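Local coordinates for protein cystathionine beta-lyases/cystathionine gamma-synthases (Corynebacterium glutamicum, PDB 5X5H) that probably makes L,L-cystathionine and succinate from O-succinyl-L-homoserine and L-cysteine, using pyridoxal 5'-phosphate, in methionine biosynthesis, at residues I268-E277 / L376-L386. Sequence-based numbering, arbitrary orientation.
Sequences IAEFLDSRPE and LADVEQALNNL
Two nearly parallel helices of the C-terminal domain, 254-273 and 372-384, pack through a knob-into-hole contact in which Phe271 sits among Leu376, Val379, Glu380 and Leu383. Their short segments run 24° apart with axes 10.8 Å from each other, a gap that a large aromatic side chain suits. Phe271 CG lies anti to the backbone N (chi1 174°), which sends the ring across to the other helix: Val379 CG1 meets its edge, and Phe271 CZ reaches Glu380 CB at 3.8 Å, so the aliphatic stem of Glu380 packs while its carboxylate lies beyond the ring. On the inner side, the methyl ends of Ile268 and Leu272 fill in, Ile268 CD1 against Leu376 CD2 (3.7 Å) and Leu272 CD2 against Val379 CG1 (3.7 Å).

Toward residues 275-277 the contact turns polar. Arginine suits position 275, its long apolar chain packing while its coplanar N-H groups serve several acceptors. Arg275, bent at chi2 and chi3, lays CG over one face of the Phe271 ring, offset toward its rim, and takes Leu383 CD1 over one face of its guanidinium. Arg275 NE and NH2 grip Glu277 side-on, NH2 meeting Glu277 OE2 at 2.7 Å as a salt bridge, which should fix the rotation of the flat group. In the guanidinium plane Arg275 NH2 also donates almost straight (172°) to Asn384 OD1 at 2.8 Å. The Asn384 amide can donate too: one water joins its ND2, Arg275 NH1 and Glu380 OE2; another links Glu277 OE2 to Leu383 O.

Ile268, Leu272 and Leu383 also touch strand 305-310, making this the helical layer packed on the mixed sheet, an alpha/beta arrangement characteristic of the small C-terminal domain of fold-type I PLP enzymes.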
loop_
_atom_site.group_PDB
_atom_site.type_symbol
_atom_site.label_atom_id
_atom_site.label_comp_id
_atom_site.label_asym_id
_atom_site.label_seq_id
_atom_site.Cartn_x
_atom_site.Cartn_y
_atom_site.Cartn_z
ATOM N N ILE A 268 -27.076 22.977 -6.591
ATOM C CA ILE A 268 -28.071 21.952 -6.269
ATOM C C ILE A 268 -29.049 22.473 -5.191
ATOM O O ILE A 268 -30.293 22.197 -5.291
ATOM C CB ILE A 268 -27.414 20.648 -5.798
ATOM C CG1 ILE A 268 -26.523 20.085 -6.918
ATOM C CG2 ILE A 268 -28.473 19.640 -5.255
ATOM C CD1 ILE A 268 -27.320 19.556 -8.062
ATOM N N ALA A 269 -28.595 23.184 -4.174
ATOM C CA ALA A 269 -29.485 23.717 -3.147
ATOM C C ALA A 269 -30.494 24.684 -3.837
ATOM O O ALA A 269 -31.676 24.665 -3.478
ATOM C CB ALA A 269 -28.711 24.437 -2.108
ATOM N N GLU A 270 -30.020 25.541 -4.711
ATOM C CA GLU A 270 -30.917 26.523 -5.397
ATOM C C GLU A 270 -31.877 25.699 -6.182
ATOM O O GLU A 270 -33.137 25.990 -6.159
ATOM C CB GLU A 270 -30.051 27.419 -6.312
ATOM C CG GLU A 270 -30.779 28.347 -7.262
ATOM C CD GLU A 270 -29.754 29.152 -8.086
ATOM O OE1 GLU A 270 -29.176 28.579 -9.052
ATOM O OE2 GLU A 270 -29.459 30.314 -7.682
ATOM N N PHE A 271 -31.508 24.670 -6.925
ATOM C CA PHE A 271 -32.462 23.905 -7.736
ATOM C C PHE A 271 -33.494 23.233 -6.805
ATOM O O PHE A 271 -34.717 23.272 -7.070
ATOM C CB PHE A 271 -31.744 22.809 -8.540
ATOM C CG PHE A 271 -32.654 21.930 -9.242
ATOM C CD1 PHE A 271 -33.374 22.433 -10.311
ATOM C CD2 PHE A 271 -32.787 20.657 -8.954
ATOM C CE1 PHE A 271 -34.286 21.605 -10.988
ATOM C CE2 PHE A 271 -33.703 19.801 -9.593
ATOM C CZ PHE A 271 -34.452 20.299 -10.643
ATOM N N LEU A 272 -33.123 22.634 -5.699
ATOM C CA LEU A 272 -34.031 21.966 -4.789
ATOM C C LEU A 272 -35.008 22.949 -4.237
ATOM O O LEU A 272 -36.191 22.563 -4.042
ATOM C CB LEU A 272 -33.301 21.184 -3.650
ATOM C CG LEU A 272 -32.518 19.989 -4.093
ATOM C CD1 LEU A 272 -31.456 19.690 -3.011
ATOM C CD2 LEU A 272 -33.424 18.786 -4.396
ATOM N N ASP A 273 -34.579 24.157 -3.979
ATOM C CA ASP A 273 -35.434 25.209 -3.361
ATOM C C ASP A 273 -36.511 25.655 -4.339
ATOM O O ASP A 273 -37.481 26.284 -3.864
ATOM C CB ASP A 273 -34.657 26.385 -2.839
ATOM C CG ASP A 273 -35.095 26.781 -1.430
ATOM O OD1 ASP A 273 -35.828 26.032 -0.743
ATOM O OD2 ASP A 273 -34.629 27.810 -0.969
ATOM N N SER A 274 -36.435 25.251 -5.585
ATOM C CA SER A 274 -37.478 25.650 -6.585
ATOM C C SER A 274 -38.472 24.560 -6.777
ATOM O O SER A 274 -39.437 24.716 -7.611
ATOM C CB SER A 274 -36.771 25.945 -7.906
ATOM O OG SER A 274 -36.378 24.699 -8.575
ATOM N N ARG A 275 -38.373 23.421 -6.118
ATOM C CA ARG A 275 -39.194 22.258 -6.440
ATOM C C ARG A 275 -40.261 22.011 -5.380
ATOM O O ARG A 275 -39.994 21.991 -4.196
ATOM C CB ARG A 275 -38.270 21.041 -6.565
ATOM C CG ARG A 275 -37.377 21.124 -7.806
ATOM C CD ARG A 275 -38.104 20.961 -9.095
ATOM N NE ARG A 275 -38.725 19.667 -9.218
ATOM C CZ ARG A 275 -38.794 18.900 -10.313
ATOM N NH1 ARG A 275 -38.232 19.235 -11.454
ATOM N NH2 ARG A 275 -39.473 17.797 -10.232
ATOM N N PRO A 276 -41.559 21.734 -5.796
ATOM C CA PRO A 276 -42.607 21.533 -4.829
ATOM C C PRO A 276 -42.546 20.167 -4.120
ATOM O O PRO A 276 -43.171 20.094 -3.090
ATOM C CB PRO A 276 -43.859 21.560 -5.713
ATOM C CG PRO A 276 -43.423 21.079 -7.060
ATOM C CD PRO A 276 -41.973 21.592 -7.201
ATOM N N GLU A 277 -41.710 19.206 -4.598
ATOM C CA GLU A 277 -41.515 17.951 -3.881
ATOM C C GLU A 277 -40.781 18.167 -2.584
ATOM O O GLU A 277 -40.850 17.311 -1.669
ATOM C CB GLU A 277 -40.753 16.976 -4.678
ATOM C CG GLU A 277 -41.344 16.560 -6.009
ATOM C CD GLU A 277 -41.015 17.466 -7.192
ATOM O OE1 GLU A 277 -40.385 18.535 -7.043
ATOM O OE2 GLU A 277 -41.257 17.049 -8.360
ATOM N N LEU A 376 -27.239 17.894 -11.538
ATOM C CA LEU A 376 -28.614 18.521 -11.698
ATOM C C LEU A 376 -29.499 17.531 -12.412
ATOM O O LEU A 376 -30.691 17.351 -11.994
ATOM C CB LEU A 376 -28.523 19.818 -12.443
ATOM C CG LEU A 376 -28.039 20.996 -11.673
ATOM C CD1 LEU A 376 -27.587 22.133 -12.552
ATOM C CD2 LEU A 376 -29.128 21.481 -10.711
ATOM N N ALA A 377 -29.029 16.901 -13.454
ATOM C CA ALA A 377 -29.854 15.973 -14.218
ATOM C C ALA A 377 -30.284 14.809 -13.384
ATOM O O ALA A 377 -31.436 14.273 -13.426
ATOM C CB ALA A 377 -29.172 15.546 -15.492
ATOM N N ASP A 378 -29.369 14.302 -12.542
ATOM C CA ASP A 378 -29.687 13.155 -11.694
ATOM C C ASP A 378 -30.684 13.501 -10.623
ATOM O O ASP A 378 -31.672 12.716 -10.384
ATOM C CB ASP A 378 -28.410 12.574 -11.047
ATOM C CG ASP A 378 -28.601 11.235 -10.436
ATOM O OD1 ASP A 378 -29.329 10.366 -11.016
ATOM O OD2 ASP A 378 -27.951 10.941 -9.366
ATOM N N VAL A 379 -30.529 14.635 -9.959
ATOM C CA VAL A 379 -31.502 15.112 -8.981
ATOM C C VAL A 379 -32.851 15.335 -9.647
ATOM O O VAL A 379 -33.858 14.933 -9.046
ATOM C CB VAL A 379 -31.023 16.398 -8.231
ATOM C CG1 VAL A 379 -32.091 16.941 -7.298
ATOM C CG2 VAL A 379 -29.741 16.097 -7.458
ATOM N N GLU A 380 -32.882 16.005 -10.752
ATOM C CA GLU A 380 -34.173 16.282 -11.488
ATOM C C GLU A 380 -34.860 14.999 -11.841
ATOM O O GLU A 380 -36.115 14.862 -11.477
ATOM C CB GLU A 380 -33.944 17.177 -12.683
ATOM C CG GLU A 380 -35.206 17.534 -13.454
ATOM C CD GLU A 380 -34.923 18.439 -14.672
ATOM O OE1 GLU A 380 -33.818 18.332 -15.279
ATOM O OE2 GLU A 380 -35.836 19.151 -15.088
ATOM N N GLN A 381 -34.239 14.012 -12.439
ATOM C CA GLN A 381 -34.883 12.755 -12.786
ATOM C C GLN A 381 -35.355 11.993 -11.566
ATOM O O GLN A 381 -36.468 11.397 -11.535
ATOM C CB GLN A 381 -34.067 11.926 -13.775
ATOM C CG GLN A 381 -32.795 11.296 -13.129
ATOM C CD GLN A 381 -33.042 10.054 -12.389
ATOM O OE1 GLN A 381 -34.004 9.315 -12.697
ATOM N NE2 GLN A 381 -32.201 9.729 -11.380
ATOM N N ALA A 382 -34.615 12.082 -10.461
ATOM C CA ALA A 382 -35.021 11.386 -9.269
ATOM C C ALA A 382 -36.254 12.025 -8.668
ATOM O O ALA A 382 -37.195 11.301 -8.239
ATOM C CB ALA A 382 -33.897 11.380 -8.238
ATOM N N LEU A 383 -36.372 13.349 -8.683
ATOM C CA LEU A 383 -37.503 14.101 -8.175
ATOM C C LEU A 383 -38.688 13.687 -9.085
ATOM O O LEU A 383 -39.776 13.552 -8.566
ATOM C CB LEU A 383 -37.369 15.583 -8.174
ATOM C CG LEU A 383 -36.347 16.129 -7.157
ATOM C CD1 LEU A 383 -36.186 17.609 -7.434
ATOM C CD2 LEU A 383 -36.712 15.857 -5.730
ATOM N N ASN A 384 -38.468 13.581 -10.389
ATOM C CA ASN A 384 -39.592 13.233 -11.308
ATOM C C ASN A 384 -40.077 11.809 -11.120
ATOM O O ASN A 384 -41.287 11.567 -11.406
ATOM C CB ASN A 384 -39.248 13.553 -12.750
ATOM C CG ASN A 384 -39.178 15.052 -13.064
ATOM O OD1 ASN A 384 -39.659 15.902 -12.323
ATOM N ND2 ASN A 384 -38.447 15.415 -14.088
ATOM N N ASN A 385 -39.281 10.921 -10.548
ATOM C CA ASN A 385 -39.611 9.512 -10.198
ATOM C C ASN A 385 -40.496 9.397 -8.971
ATOM O O ASN A 385 -40.922 8.271 -8.593
ATOM C CB ASN A 385 -38.390 8.592 -10.029
ATOM C CG ASN A 385 -38.671 7.110 -10.378
ATOM O OD1 ASN A 385 -39.455 6.809 -11.271
ATOM N ND2 ASN A 385 -38.007 6.192 -9.681
ATOM N N LEU A 386 -40.838 10.517 -8.350
ATOM C CA LEU A 386 -41.644 10.475 -7.146
ATOM C C LEU A 386 -43.164 10.538 -7.515
ATOM O O LEU A 386 -44.005 10.214 -6.680
ATOM C CB LEU A 386 -41.300 11.636 -6.180
ATOM C CG LEU A 386 -39.848 11.735 -5.577
ATOM C CD1 LEU A 386 -39.640 12.777 -4.502
ATOM C CD2 LEU A 386 -39.335 10.447 -5.014
HETATM O O HOH W 1 -38.393 18.338 -14.307
HETATM O O HOH W 2 -42.417 14.310 -8.697
#